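Local coordinates for sensor protein (Vibrio cholerae, PDB 3BY9) that probably acts as a membrane-bound histidine kinase of a two-component system, sensing C4-dicarboxylates such as succinate through the sensor domain modelled here, at residues A[102-107]-A[118-123]; A[129-134]-A[145-150]; A[94-99]-A[122-127]; A[28-33]-A[70-75]. All blocks are in the same frame, centred on the assembly; numbering follows the deposited sequence.

Overall arrangement
From the N terminus, contact 4 comes first: the turn after helix 5-27 meets the end of helix 53-70 as strand 74-79 begins, closing a mostly helical excursion. Contact 3 then brings the loop 94-99 to the turn 122-127. Contact 1 nests within that span, folding the start of helix 105-110 onto strand 116-121 and sharing Gly-122 and Ser-123 with contact 3. Contact 2 follows in series as the hairpin of strands 128-138 and 141-150. Its strands pair with the strand of contact 1 on one side and that of contact 4 on the other, joining one antiparallel sheet. Contacts 1, 2 and 3 all contribute to the succinate pocket.

Contact 1 of 4, residues A[102-107]-A[118-123]; sequences AWRPYF and YFALGS. With SIN (succinic acid), chain E.
Tyr-118 and Arg-104 bury the most surface here, where the turn into helix 105-110 folds over strand 116-121 and walls one end of the succinate pocket of a PAS-like (PDC) sensor domain. CG, anti to the backbone N (chi1 -169°), carries the Tyr-118 ring to Pro-105, which lies over one of its faces. Pro-105 CD lies 4.1 Å from the centroid of that ring in a CH-pi contact, and Pro-105 CG packs 3.6 Å from Tyr-118 CZ. The chain of Arg-104, the N-cap residue, bends at chi2; its guanidinium lies between Trp-103 CH2, over the centre of one face, and Ala-120 CB, offset toward the rim of the opposite face. Two nearly straight bonds then reach one succinate carboxylate: Arg-104 NE to O3 at 2.8 Å and Arg-104 NH2 to O4 at 2.9 Å. Arg-104 NH2 also donates to Leu-121 O (2.8 Å), approaching from above the carbonyl plane in a more bent bond (139°). A water joins Arg-104 NH1 to Tyr-118 OH. Tyr-106 OH also donates to succinate O3, at a modelled distance too short to carry weight. On O4, Ser-123 N donates at 2.9 Å with the N-H aimed straight at the oxygen (179°).

Contact 2 of 4, residues A[129-134]-A[145-150]; sequences GYYYAY and VIVVKM. With SIN (succinic acid), chain E.
Tyr-131 and Lys-149 lie side by side and point the same way, the lysine chain fully extended across a face of the tyrosine ring. Lys-149 CG makes a CH-pi contact 4.0 Å from the Tyr-131 ring centroid, displaced toward the rim, and farther out Lys-149 CE comes within 3.3 Å of Tyr-131 OH. Both polar ends converge on a single succinate oxygen: Tyr-131 OH donates to O1 at 2.7 Å, with O1 in the plane of the ring, and Lys-149 NZ donates to O1 at 2.8 Å. NZ has a second acceptor in Gln-127 O, which helps fix where the ammonium sits. The two residues form a non-hydrogen-bonded pair of the antiparallel hairpin made by strands 128-138 and 141-150; strand 141-150 is the central one of the domain's five-stranded sheet, with 128-138 next to it. Next along the pocket face, Ala-133 CB packs 4.1 Å from Val-147 CG2, under helix 105-110. The opposite face carries Tyr-130, Tyr-132, Val-148 and Met-150, with Leu-27 of helix 5-27 against it. There the selenomethionine Met-150, bent at chi3 (73°), turns CE back to 3.9 Å from Tyr-130 CB, while the Tyr-130 ring leads away and its OH bonds to Gln-117.

Contact 3 of 4, residues A[94-99]-A[122-127]; sequences RSFIGR and GSTSGQ
The Arg-99 guanidinium has Thr-124 over one face, CG2 standing 3.5 Å above its plane and offset toward the rim; the Phe-96 ring meets Thr-124 obliquely, with CD1 3.8 Å from Thr-124 CB. Phe-96 and Arg-99 begin and end a type II beta turn, which brings both flat groups to the same threonine beside the ligand pocket of this PAS-like sensor domain. Arg-99 and Thr-124 reach toward each other tip to tip, yet NH1 and OG1, 3.1 Å apart, have too poor an angle for a hydrogen bond. Thr-124 CG2, anti to the backbone N (chi1 -60° for OG1), also packs 3.4 Å from Arg-94 O. Alongside, the extended chain of Arg-94 brings CD to 4.0 Å from Ser-125 CB before its guanidinium forms a salt bridge with Asp-74. Thr-124 N and Ser-125 OG both bond to succinate O2. The serine oxygen is further held in an ST turn, accepting from Gln-127 N at 3.1 Å.

Contact 4 of 4, residues A[28-33]-A[70-75]; sequences DKYAHI and IQAADT
Tyr-30 reaches across to the end of helix 53-70, where its OH donates to Gln-71 O at 2.9 Å, approaching from well above the carbonyl plane. This is the tight part of the contact. The ring lies beside the end of the helix, Tyr-30 CE1 3.1 Å from Ile-70 O and 3.8 Å from Ala-72 CB. Beside it, Ile-33 and Ile-70 run past each other in opposite directions: Ile-33 CG2 meets Ile-70 CD1 at 3.9 Å, and Ile-33 CD1 meets Ile-70 CG2 at 4.0 Å. A type I beta turn from Tyr-30 to Ile-33, closed by Ile-33 N to Tyr-30 O, puts both side chains on the same partner.

The solvent side is far looser. The ends of Lys-29 and Gln-71 lead away into the exposed side, and the Gln-71 side chain approaches Tyr-30 OH through CB, at 4.2 Å.

Gln-71, with positive phi, is the C-prime residue of a Schellman motif that ends helix 53-70. The chain then enters strand 74-79 through a classic beta bulge, in which Ala-73 and Asp-74 both face Lys-149. Strand 141-150 lies alongside, with Met-150 against Tyr-30 and Val-148 against Ile-70 and Ala-72, while Ile-33 opens helix 33-38, which carries the calcium ligand Leu-36.

Contact 1 of 4, residues A[102-107]-A[118-123]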
loop_
_atom_site.group_PDB
_atom_site.type_symbol
_atom_site.label_atom_id
_atom_site.label_comp_id
_atom_site.label_asym_id
_atom_site.label_seq_id
_atom_site.Cartn_x
_atom_site.Cartn_y
_atom_site.Cartn_z
ATOM N N ALA A 102 -5.780 -5.086 15.543
ATOM C CA ALA A 102 -7.004 -5.849 15.178
ATOM C C ALA A 102 -7.899 -5.002 14.310
ATOM O O ALA A 102 -8.734 -5.532 13.593
ATOM C CB ALA A 102 -7.781 -6.272 16.446
ATOM N N TRP A 103 -7.743 -3.676 14.401
ATOM C CA TRP A 103 -8.525 -2.729 13.621
ATOM C C TRP A 103 -8.072 -2.630 12.151
ATOM O O TRP A 103 -8.799 -2.041 11.282
ATOM C CB TRP A 103 -8.462 -1.339 14.303
ATOM C CG TRP A 103 -7.063 -0.811 14.482
ATOM C CD1 TRP A 103 -6.201 -1.069 15.550
ATOM C CD2 TRP A 103 -6.327 0.029 13.565
ATOM N NE1 TRP A 103 -4.972 -0.441 15.304
ATOM C CE2 TRP A 103 -5.032 0.232 14.115
ATOM C CE3 TRP A 103 -6.638 0.629 12.336
ATOM C CZ2 TRP A 103 -4.054 1.010 13.468
ATOM C CZ3 TRP A 103 -5.651 1.411 11.692
ATOM C CH2 TRP A 103 -4.387 1.585 12.264
ATOM N N ARG A 104 -6.922 -3.221 11.827
ATOM C CA ARG A 104 -6.451 -3.163 10.441
ATOM C C ARG A 104 -7.042 -4.274 9.602
ATOM O O ARG A 104 -7.073 -5.430 10.020
ATOM C CB ARG A 104 -4.940 -3.325 10.355
ATOM C CG ARG A 104 -4.174 -2.084 10.638
ATOM C CD ARG A 104 -4.312 -1.035 9.493
ATOM N NE ARG A 104 -3.170 -0.093 9.541
ATOM C CZ ARG A 104 -3.208 1.163 9.094
ATOM N NH1 ARG A 104 -4.310 1.663 8.548
ATOM N NH2 ARG A 104 -2.138 1.961 9.291
ATOM N N PRO A 105 -7.434 -3.965 8.374
ATOM C CA PRO A 105 -8.011 -5.034 7.531
ATOM C C PRO A 105 -7.083 -6.218 7.313
ATOM O O PRO A 105 -7.536 -7.348 7.232
ATOM C CB PRO A 105 -8.283 -4.307 6.221
ATOM C CG PRO A 105 -8.740 -2.934 6.708
ATOM C CD PRO A 105 -7.698 -2.619 7.803
ATOM N N TYR A 106 -5.769 -5.984 7.192
ATOM C CA TYR A 106 -4.925 -7.146 6.948
ATOM C C TYR A 106 -4.957 -8.123 8.117
ATOM O O TYR A 106 -4.792 -9.334 7.895
ATOM C CB TYR A 106 -3.487 -6.727 6.562
ATOM C CG TYR A 106 -2.738 -5.936 7.629
ATOM C CD1 TYR A 106 -2.227 -6.568 8.786
ATOM C CD2 TYR A 106 -2.510 -4.562 7.475
ATOM C CE1 TYR A 106 -1.503 -5.841 9.764
ATOM C CE2 TYR A 106 -1.793 -3.836 8.453
ATOM C CZ TYR A 106 -1.299 -4.483 9.592
ATOM O OH TYR A 106 -0.629 -3.764 10.585
ATOM N N PHE A 107 -5.203 -7.658 9.342
ATOM C CA PHE A 107 -5.231 -8.604 10.438
ATOM C C PHE A 107 -6.666 -9.245 10.441
ATOM O O PHE A 107 -6.824 -10.460 10.567
ATOM C CB PHE A 107 -5.025 -7.890 11.787
ATOM C CG PHE A 107 -5.187 -8.821 12.969
ATOM C CD1 PHE A 107 -4.142 -9.664 13.345
ATOM C CD2 PHE A 107 -6.435 -8.958 13.593
ATOM C CE1 PHE A 107 -4.288 -10.636 14.309
ATOM C CE2 PHE A 107 -6.623 -9.937 14.567
ATOM C CZ PHE A 107 -5.531 -10.790 14.931
ATOM N N TYR A 118 -2.782 -5.239 1.727
ATOM C CA TYR A 118 -3.396 -3.956 2.046
ATOM C C TYR A 118 -2.356 -2.863 1.887
ATOM O O TYR A 118 -1.181 -3.149 1.865
ATOM C CB TYR A 118 -3.801 -3.983 3.534
ATOM C CG TYR A 118 -4.688 -2.825 3.994
ATOM C CD1 TYR A 118 -5.973 -2.629 3.418
ATOM C CD2 TYR A 118 -4.286 -1.989 5.030
ATOM C CE1 TYR A 118 -6.813 -1.621 3.870
ATOM C CE2 TYR A 118 -5.124 -0.967 5.514
ATOM C CZ TYR A 118 -6.385 -0.803 4.918
ATOM O OH TYR A 118 -7.228 0.151 5.430
ATOM N N PHE A 119 -2.785 -1.606 1.732
ATOM C CA PHE A 119 -1.784 -0.520 1.692
ATOM C C PHE A 119 -2.313 0.544 2.635
ATOM O O PHE A 119 -3.535 0.673 2.802
ATOM C CB PHE A 119 -1.571 0.042 0.247
ATOM C CG PHE A 119 -2.839 0.432 -0.455
ATOM C CD1 PHE A 119 -3.392 1.691 -0.265
ATOM C CD2 PHE A 119 -3.494 -0.472 -1.282
ATOM C CE1 PHE A 119 -4.607 2.049 -0.907
ATOM C CE2 PHE A 119 -4.698 -0.118 -1.913
ATOM C CZ PHE A 119 -5.241 1.146 -1.716
ATOM N N ALA A 120 -1.411 1.277 3.289
ATOM C CA ALA A 120 -1.849 2.253 4.248
ATOM C C ALA A 120 -0.713 3.144 4.683
ATOM O O ALA A 120 0.455 2.876 4.391
ATOM C CB ALA A 120 -2.342 1.526 5.511
ATOM N N LEU A 121 -1.108 4.183 5.434
ATOM C CA LEU A 121 -0.120 5.041 6.105
ATOM C C LEU A 121 0.073 4.402 7.474
ATOM O O LEU A 121 -0.887 4.245 8.230
ATOM C CB LEU A 121 -0.679 6.472 6.273
ATOM C CG LEU A 121 0.222 7.372 7.145
ATOM C CD1 LEU A 121 1.583 7.621 6.482
ATOM C CD2 LEU A 121 -0.471 8.736 7.314
ATOM N N GLY A 122 1.307 3.969 7.779
ATOM C CA GLY A 122 1.617 3.292 9.030
ATOM C C GLY A 122 1.343 4.100 10.289
ATOM O O GLY A 122 1.804 5.223 10.420
ATOM N N SER A 123 0.647 3.467 11.243
ATOM C CA SER A 123 0.247 4.141 12.468
ATOM C C SER A 123 1.331 4.365 13.495
ATOM O O SER A 123 1.254 5.317 14.269
ATOM C CB SER A 123 -0.895 3.378 13.134
ATOM O OG SER A 123 -0.417 2.154 13.644
HETATM C C1 SIN E . 3.040 0.730 11.004
HETATM O O1 SIN E . 3.108 0.316 9.798
HETATM O O2 SIN E . 3.564 1.822 11.363
HETATM C C2 SIN E . 2.300 -0.084 12.072
HETATM C C3 SIN E . 1.354 -1.127 11.450
HETATM C C4 SIN E . 0.093 -0.524 10.861
HETATM O O3 SIN E . -0.744 -1.304 10.311
HETATM O O4 SIN E . -0.075 0.729 10.904
HETATM O O HOH W 1 -6.977 0.718 8.147
#

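Contact 2 of 4, residues A[129-134]-A[145-150]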
loop_
_atom_site.group_PDB
_atom_site.type_symbol
_atom_site.label_atom_id
_atom_site.label_comp_id
_atom_site.label_asym_id
_atom_site.label_seq_id
_atom_site.Cartn_x
_atom_site.Cartn_y
_atom_site.Cartn_z
ATOM N N GLY A 129 3.135 1.955 3.496
ATOM C CA GLY A 129 3.627 0.644 3.175
ATOM C C GLY A 129 2.606 -0.183 2.426
ATOM O O GLY A 129 1.418 0.181 2.340
ATOM N N TYR A 130 3.094 -1.264 1.824
ATOM C CA TYR A 130 2.200 -2.234 1.220
ATOM C C TYR A 130 2.374 -3.429 2.197
ATOM O O TYR A 130 3.496 -3.867 2.457
ATOM C CB TYR A 130 2.677 -2.652 -0.158
ATOM C CG TYR A 130 1.559 -3.301 -0.924
ATOM C CD1 TYR A 130 0.608 -2.538 -1.576
ATOM C CD2 TYR A 130 1.389 -4.687 -0.878
ATOM C CE1 TYR A 130 -0.521 -3.116 -2.168
ATOM C CE2 TYR A 130 0.280 -5.284 -1.467
ATOM C CZ TYR A 130 -0.669 -4.508 -2.101
ATOM O OH TYR A 130 -1.812 -5.113 -2.612
ATOM N N TYR A 131 1.256 -4.000 2.643
ATOM C CA TYR A 131 1.289 -5.057 3.638
ATOM C C TYR A 131 0.786 -6.379 3.119
ATOM O O TYR A 131 -0.259 -6.413 2.447
ATOM C CB TYR A 131 0.384 -4.672 4.836
ATOM C CG TYR A 131 0.752 -3.375 5.551
ATOM C CD1 TYR A 131 1.322 -3.387 6.811
ATOM C CD2 TYR A 131 0.447 -2.126 4.985
ATOM C CE1 TYR A 131 1.598 -2.197 7.514
ATOM C CE2 TYR A 131 0.714 -0.941 5.688
ATOM C CZ TYR A 131 1.280 -0.982 6.925
ATOM O OH TYR A 131 1.576 0.181 7.596
ATOM N N TYR A 132 1.542 -7.457 3.408
ATOM C CA TYR A 132 1.074 -8.814 3.074
ATOM C C TYR A 132 0.923 -9.555 4.408
ATOM O O TYR A 132 1.826 -9.506 5.257
ATOM C CB TYR A 132 2.107 -9.557 2.231
ATOM C CG TYR A 132 2.097 -9.092 0.785
ATOM C CD1 TYR A 132 1.073 -9.490 -0.070
ATOM C CD2 TYR A 132 3.104 -8.279 0.311
ATOM C CE1 TYR A 132 1.062 -9.081 -1.413
ATOM C CE2 TYR A 132 3.120 -7.863 -1.023
ATOM C CZ TYR A 132 2.119 -8.267 -1.856
ATOM O OH TYR A 132 2.185 -7.889 -3.174
ATOM N N ALA A 133 -0.185 -10.272 4.590
ATOM C CA ALA A 133 -0.398 -10.971 5.861
ATOM C C ALA A 133 -0.858 -12.398 5.595
ATOM O O ALA A 133 -1.414 -12.712 4.511
ATOM C CB ALA A 133 -1.464 -10.208 6.688
ATOM N N TYR A 134 -0.589 -13.275 6.551
ATOM C CA TYR A 134 -0.953 -14.684 6.343
ATOM C C TYR A 134 -1.204 -15.297 7.713
ATOM O O TYR A 134 -0.533 -14.976 8.686
ATOM C CB TYR A 134 0.239 -15.409 5.674
ATOM C CG TYR A 134 -0.163 -16.677 4.970
ATOM C CD1 TYR A 134 -0.598 -16.649 3.635
ATOM C CD2 TYR A 134 -0.125 -17.904 5.632
ATOM C CE1 TYR A 134 -0.991 -17.823 2.998
ATOM C CE2 TYR A 134 -0.515 -19.077 4.983
ATOM C CZ TYR A 134 -0.950 -19.024 3.667
ATOM O OH TYR A 134 -1.383 -20.205 3.020
ATOM N N VAL A 145 -1.136 -14.081 13.181
ATOM C CA VAL A 145 -0.948 -13.605 11.811
ATOM C C VAL A 145 0.476 -13.078 11.689
ATOM O O VAL A 145 0.961 -12.397 12.604
ATOM C CB VAL A 145 -1.901 -12.391 11.526
ATOM C CG1 VAL A 145 -1.555 -11.696 10.167
ATOM C CG2 VAL A 145 -3.365 -12.881 11.439
ATOM N N ILE A 146 1.126 -13.409 10.571
ATOM C CA ILE A 146 2.480 -12.865 10.303
ATOM C C ILE A 146 2.308 -11.844 9.156
ATOM O O ILE A 146 1.543 -12.071 8.198
ATOM C CB ILE A 146 3.448 -14.034 9.948
ATOM C CG1 ILE A 146 4.829 -13.470 9.555
ATOM C CG2 ILE A 146 2.959 -14.828 8.751
ATOM C CD1 ILE A 146 5.566 -12.761 10.687
ATOM N N VAL A 147 3.003 -10.702 9.288
ATOM C CA VAL A 147 2.862 -9.586 8.339
ATOM C C VAL A 147 4.212 -9.120 7.850
ATOM O O VAL A 147 5.174 -9.063 8.619
ATOM C CB VAL A 147 2.227 -8.363 9.048
ATOM C CG1 VAL A 147 1.953 -7.249 8.006
ATOM C CG2 VAL A 147 0.878 -8.770 9.739
ATOM N N VAL A 148 4.289 -8.830 6.562
ATOM C CA VAL A 148 5.515 -8.220 6.022
ATOM C C VAL A 148 5.039 -6.864 5.442
ATOM O O VAL A 148 4.079 -6.836 4.684
ATOM C CB VAL A 148 6.063 -9.085 4.876
ATOM C CG1 VAL A 148 7.142 -8.299 4.063
ATOM C CG2 VAL A 148 6.777 -10.317 5.478
ATOM N N LYS A 149 5.722 -5.773 5.795
ATOM C CA LYS A 149 5.400 -4.442 5.269
ATOM C C LYS A 149 6.559 -4.011 4.387
ATOM O O LYS A 149 7.708 -4.033 4.811
ATOM C CB LYS A 149 5.234 -3.448 6.419
ATOM C CG LYS A 149 4.981 -2.018 5.952
ATOM C CD LYS A 149 5.017 -1.061 7.172
ATOM C CE LYS A 149 4.744 0.400 6.688
ATOM N NZ LYS A 149 4.864 1.319 7.892
HETATM N N MSE A 150 6.205 -3.616 3.167
HETATM C CA MSE A 150 7.180 -3.190 2.148
HETATM C C MSE A 150 7.114 -1.685 1.977
HETATM O O MSE A 150 6.028 -1.122 1.866
HETATM C CB MSE A 150 6.850 -3.863 0.772
HETATM C CG MSE A 150 7.941 -3.621 -0.252
HETATM SE SE MSE A 150 7.175 -3.989 -2.052
HETATM C CE MSE A 150 6.056 -2.379 -2.179
HETATM C C1 SIN E . 3.040 0.730 11.004
HETATM O O1 SIN E . 3.108 0.316 9.798
HETATM O O2 SIN E . 3.564 1.822 11.363
HETATM C C2 SIN E . 2.300 -0.084 12.072
HETATM C C3 SIN E . 1.354 -1.127 11.450
HETATM C C4 SIN E . 0.093 -0.524 10.861
HETATM O O3 SIN E . -0.744 -1.304 10.311
HETATM O O4 SIN E . -0.075 0.729 10.904
#

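Contact 3 of 4, residues A[94-99]-A[122-127]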
loop_
_atom_site.group_PDB
_atom_site.type_symbol
_atom_site.label_atom_id
_atom_site.label_comp_id
_atom_site.label_asym_id
_atom_site.label_seq_id
_atom_site.Cartn_x
_atom_site.Cartn_y
_atom_site.Cartn_z
ATOM N N ARG A 94 10.704 2.831 16.204
ATOM C CA ARG A 94 9.329 2.535 15.728
ATOM C C ARG A 94 8.780 1.188 16.175
ATOM O O ARG A 94 7.765 0.765 15.652
ATOM C CB ARG A 94 9.228 2.616 14.201
ATOM C CG ARG A 94 9.906 1.471 13.425
ATOM C CD ARG A 94 9.710 1.669 11.918
ATOM N NE ARG A 94 10.341 0.649 11.067
ATOM C CZ ARG A 94 11.592 0.682 10.621
ATOM N NH1 ARG A 94 12.423 1.695 10.950
ATOM N NH2 ARG A 94 12.012 -0.264 9.784
ATOM N N SER A 95 9.424 0.541 17.135
ATOM C CA SER A 95 8.931 -0.769 17.574
ATOM C C SER A 95 7.428 -0.920 17.624
ATOM O O SER A 95 6.725 -0.111 18.230
ATOM C CB SER A 95 9.455 -1.141 18.949
ATOM O OG SER A 95 9.038 -2.475 19.313
ATOM N N PHE A 96 6.956 -2.004 16.999
ATOM C CA PHE A 96 5.535 -2.287 16.986
ATOM C C PHE A 96 5.175 -3.190 18.153
ATOM O O PHE A 96 3.977 -3.500 18.330
ATOM C CB PHE A 96 5.163 -3.056 15.705
ATOM C CG PHE A 96 5.315 -2.284 14.416
ATOM C CD1 PHE A 96 5.726 -0.943 14.381
ATOM C CD2 PHE A 96 5.078 -2.951 13.196
ATOM C CE1 PHE A 96 5.912 -0.286 13.171
ATOM C CE2 PHE A 96 5.264 -2.308 11.969
ATOM C CZ PHE A 96 5.688 -0.975 11.944
ATOM N N ILE A 97 6.154 -3.614 18.954
ATOM C CA ILE A 97 5.853 -4.562 20.048
ATOM C C ILE A 97 4.808 -3.994 21.028
ATOM O O ILE A 97 4.929 -2.847 21.483
ATOM C CB ILE A 97 7.127 -4.910 20.847
ATOM C CG1 ILE A 97 8.176 -5.563 19.937
ATOM C CG2 ILE A 97 6.783 -5.869 22.013
ATOM C CD1 ILE A 97 7.919 -6.944 19.557
ATOM N N GLY A 98 3.761 -4.781 21.303
ATOM C CA GLY A 98 2.761 -4.321 22.262
ATOM C C GLY A 98 1.616 -3.546 21.625
ATOM O O GLY A 98 0.595 -3.286 22.282
ATOM N N ARG A 99 1.742 -3.188 20.345
ATOM C CA ARG A 99 0.668 -2.394 19.719
ATOM C C ARG A 99 -0.329 -3.373 19.144
ATOM O O ARG A 99 0.077 -4.414 18.611
ATOM C CB ARG A 99 1.213 -1.546 18.542
ATOM C CG ARG A 99 2.381 -0.666 18.887
ATOM C CD ARG A 99 2.038 0.327 19.960
ATOM N NE ARG A 99 2.959 1.461 19.938
ATOM C CZ ARG A 99 2.761 2.578 19.238
ATOM N NH1 ARG A 99 1.675 2.725 18.490
ATOM N NH2 ARG A 99 3.648 3.566 19.301
ATOM N N GLY A 122 1.307 3.969 7.779
ATOM C CA GLY A 122 1.617 3.292 9.030
ATOM C C GLY A 122 1.343 4.100 10.289
ATOM O O GLY A 122 1.804 5.223 10.420
ATOM N N SER A 123 0.647 3.467 11.243
ATOM C CA SER A 123 0.247 4.141 12.468
ATOM C C SER A 123 1.331 4.365 13.495
ATOM O O SER A 123 1.254 5.317 14.269
ATOM C CB SER A 123 -0.895 3.378 13.134
ATOM O OG SER A 123 -0.417 2.154 13.644
ATOM N N THR A 124 2.317 3.492 13.543
ATOM C CA THR A 124 3.366 3.655 14.555
ATOM C C THR A 124 4.552 4.319 13.912
ATOM O O THR A 124 5.188 5.218 14.501
ATOM C CB THR A 124 3.784 2.284 15.115
ATOM O OG1 THR A 124 2.646 1.638 15.727
ATOM C CG2 THR A 124 4.899 2.451 16.159
ATOM N N SER A 125 4.838 3.890 12.686
ATOM C CA SER A 125 5.974 4.391 11.916
ATOM C C SER A 125 5.734 5.761 11.239
ATOM O O SER A 125 6.664 6.546 11.056
ATOM C CB SER A 125 6.282 3.373 10.818
ATOM O OG SER A 125 5.186 3.326 9.902
ATOM N N GLY A 126 4.499 6.025 10.835
ATOM C CA GLY A 126 4.233 7.244 10.078
ATOM C C GLY A 126 4.715 7.104 8.629
ATOM O O GLY A 126 4.820 8.088 7.854
ATOM N N GLN A 127 4.975 5.869 8.212
ATOM C CA GLN A 127 5.468 5.591 6.876
ATOM C C GLN A 127 4.484 4.784 6.058
ATOM O O GLN A 127 3.904 3.811 6.570
ATOM C CB GLN A 127 6.787 4.814 6.974
ATOM C CG GLN A 127 7.962 5.682 7.493
ATOM C CD GLN A 127 8.282 6.864 6.555
ATOM O OE1 GLN A 127 8.542 6.676 5.358
ATOM N NE2 GLN A 127 8.266 8.082 7.104
#

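Contact 4 of 4, residues A[28-33]-A[70-75]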
loop_
_atom_site.group_PDB
_atom_site.type_symbol
_atom_site.label_atom_id
_atom_site.label_comp_id
_atom_site.label_asym_id
_atom_site.label_seq_id
_atom_site.Cartn_x
_atom_site.Cartn_y
_atom_site.Cartn_z
ATOM N N ASP A 28 6.294 -9.035 -6.107
ATOM C CA ASP A 28 6.521 -10.502 -6.120
ATOM C C ASP A 28 7.673 -10.919 -5.216
ATOM O O ASP A 28 7.787 -12.102 -4.847
ATOM C CB ASP A 28 6.813 -10.985 -7.572
ATOM C CG ASP A 28 6.865 -12.498 -7.693
ATOM O OD1 ASP A 28 5.836 -13.140 -7.411
ATOM O OD2 ASP A 28 7.944 -13.031 -8.069
ATOM N N LYS A 29 8.546 -9.982 -4.870
ATOM C CA LYS A 29 9.665 -10.316 -3.991
ATOM C C LYS A 29 9.218 -10.411 -2.533
ATOM O O LYS A 29 9.968 -10.917 -1.685
ATOM C CB LYS A 29 10.739 -9.244 -4.060
ATOM C CG LYS A 29 11.374 -9.111 -5.468
ATOM C CD LYS A 29 12.242 -7.879 -5.548
ATOM C CE LYS A 29 12.834 -7.742 -6.929
ATOM N NZ LYS A 29 13.524 -6.440 -7.080
ATOM N N TYR A 30 8.011 -9.944 -2.246
ATOM C CA TYR A 30 7.538 -9.916 -0.849
ATOM C C TYR A 30 6.255 -10.704 -0.604
ATOM O O TYR A 30 5.978 -11.169 0.509
ATOM C CB TYR A 30 7.242 -8.447 -0.461
ATOM C CG TYR A 30 8.459 -7.575 -0.520
ATOM C CD1 TYR A 30 9.271 -7.435 0.567
ATOM C CD2 TYR A 30 8.831 -6.936 -1.714
ATOM C CE1 TYR A 30 10.458 -6.690 0.511
ATOM C CE2 TYR A 30 10.001 -6.186 -1.784
ATOM C CZ TYR A 30 10.812 -6.070 -0.677
ATOM O OH TYR A 30 12.003 -5.334 -0.734
ATOM N N ALA A 31 5.459 -10.859 -1.645
ATOM C CA ALA A 31 4.124 -11.417 -1.466
ATOM C C ALA A 31 4.030 -12.808 -0.844
ATOM O O ALA A 31 3.049 -13.105 -0.183
ATOM C CB ALA A 31 3.393 -11.449 -2.838
ATOM N N HIS A 32 5.029 -13.637 -1.107
ATOM C CA HIS A 32 4.999 -15.022 -0.663
ATOM C C HIS A 32 5.743 -15.183 0.652
ATOM O O HIS A 32 5.770 -16.292 1.180
ATOM C CB HIS A 32 5.726 -15.915 -1.690
ATOM C CG HIS A 32 7.138 -15.476 -1.985
ATOM N ND1 HIS A 32 7.442 -14.219 -2.478
ATOM C CD2 HIS A 32 8.331 -16.115 -1.849
ATOM C CE1 HIS A 32 8.749 -14.107 -2.637
ATOM N NE2 HIS A 32 9.316 -15.241 -2.264
ATOM N N ILE A 33 6.325 -14.112 1.167
ATOM C CA ILE A 33 7.142 -14.297 2.375
ATOM C C ILE A 33 6.334 -14.641 3.626
ATOM O O ILE A 33 6.765 -15.483 4.421
ATOM C CB ILE A 33 8.074 -13.066 2.634
ATOM C CG1 ILE A 33 8.993 -12.816 1.400
ATOM C CG2 ILE A 33 8.909 -13.302 3.906
ATOM C CD1 ILE A 33 9.930 -14.034 1.053
ATOM N N ILE A 70 15.055 -10.090 3.101
ATOM C CA ILE A 70 14.113 -9.643 2.070
ATOM C C ILE A 70 14.071 -8.165 1.817
ATOM O O ILE A 70 13.398 -7.698 0.874
ATOM C CB ILE A 70 12.674 -10.128 2.392
ATOM C CG1 ILE A 70 12.142 -9.385 3.622
ATOM C CG2 ILE A 70 12.689 -11.666 2.672
ATOM C CD1 ILE A 70 10.684 -9.850 3.958
ATOM N N GLN A 71 14.825 -7.439 2.615
ATOM C CA GLN A 71 14.888 -5.981 2.544
ATOM C C GLN A 71 13.509 -5.325 2.610
ATOM O O GLN A 71 13.166 -4.490 1.791
ATOM C CB GLN A 71 15.651 -5.515 1.275
ATOM C CG GLN A 71 17.148 -5.842 1.339
ATOM C CD GLN A 71 17.914 -4.978 2.336
ATOM O OE1 GLN A 71 18.259 -5.408 3.448
ATOM N NE2 GLN A 71 18.186 -3.736 1.937
ATOM N N ALA A 72 12.711 -5.758 3.593
ATOM C CA ALA A 72 11.415 -5.150 3.842
ATOM C C ALA A 72 11.515 -4.055 4.918
ATOM O O ALA A 72 12.564 -3.845 5.536
ATOM C CB ALA A 72 10.399 -6.201 4.310
ATOM N N ALA A 73 10.438 -3.297 5.069
ATOM C CA ALA A 73 10.460 -2.281 6.119
ATOM C C ALA A 73 10.305 -2.950 7.466
ATOM O O ALA A 73 11.103 -2.706 8.364
ATOM C CB ALA A 73 9.335 -1.271 5.903
ATOM N N ASP A 74 9.312 -3.833 7.616
ATOM C CA ASP A 74 9.087 -4.468 8.911
ATOM C C ASP A 74 8.493 -5.852 8.709
ATOM O O ASP A 74 7.762 -6.052 7.748
ATOM C CB ASP A 74 8.044 -3.656 9.715
ATOM C CG ASP A 74 8.421 -2.183 9.832
ATOM O OD1 ASP A 74 9.236 -1.830 10.727
ATOM O OD2 ASP A 74 7.926 -1.390 9.007
ATOM N N THR A 75 8.774 -6.766 9.637
ATOM C CA THR A 75 8.203 -8.144 9.538
ATOM C C THR A 75 7.794 -8.406 10.994
ATOM O O THR A 75 8.638 -8.364 11.874
ATOM C CB THR A 75 9.248 -9.165 9.073
ATOM O OG1 THR A 75 9.707 -8.818 7.742
ATOM C CG2 THR A 75 8.619 -10.575 9.029
#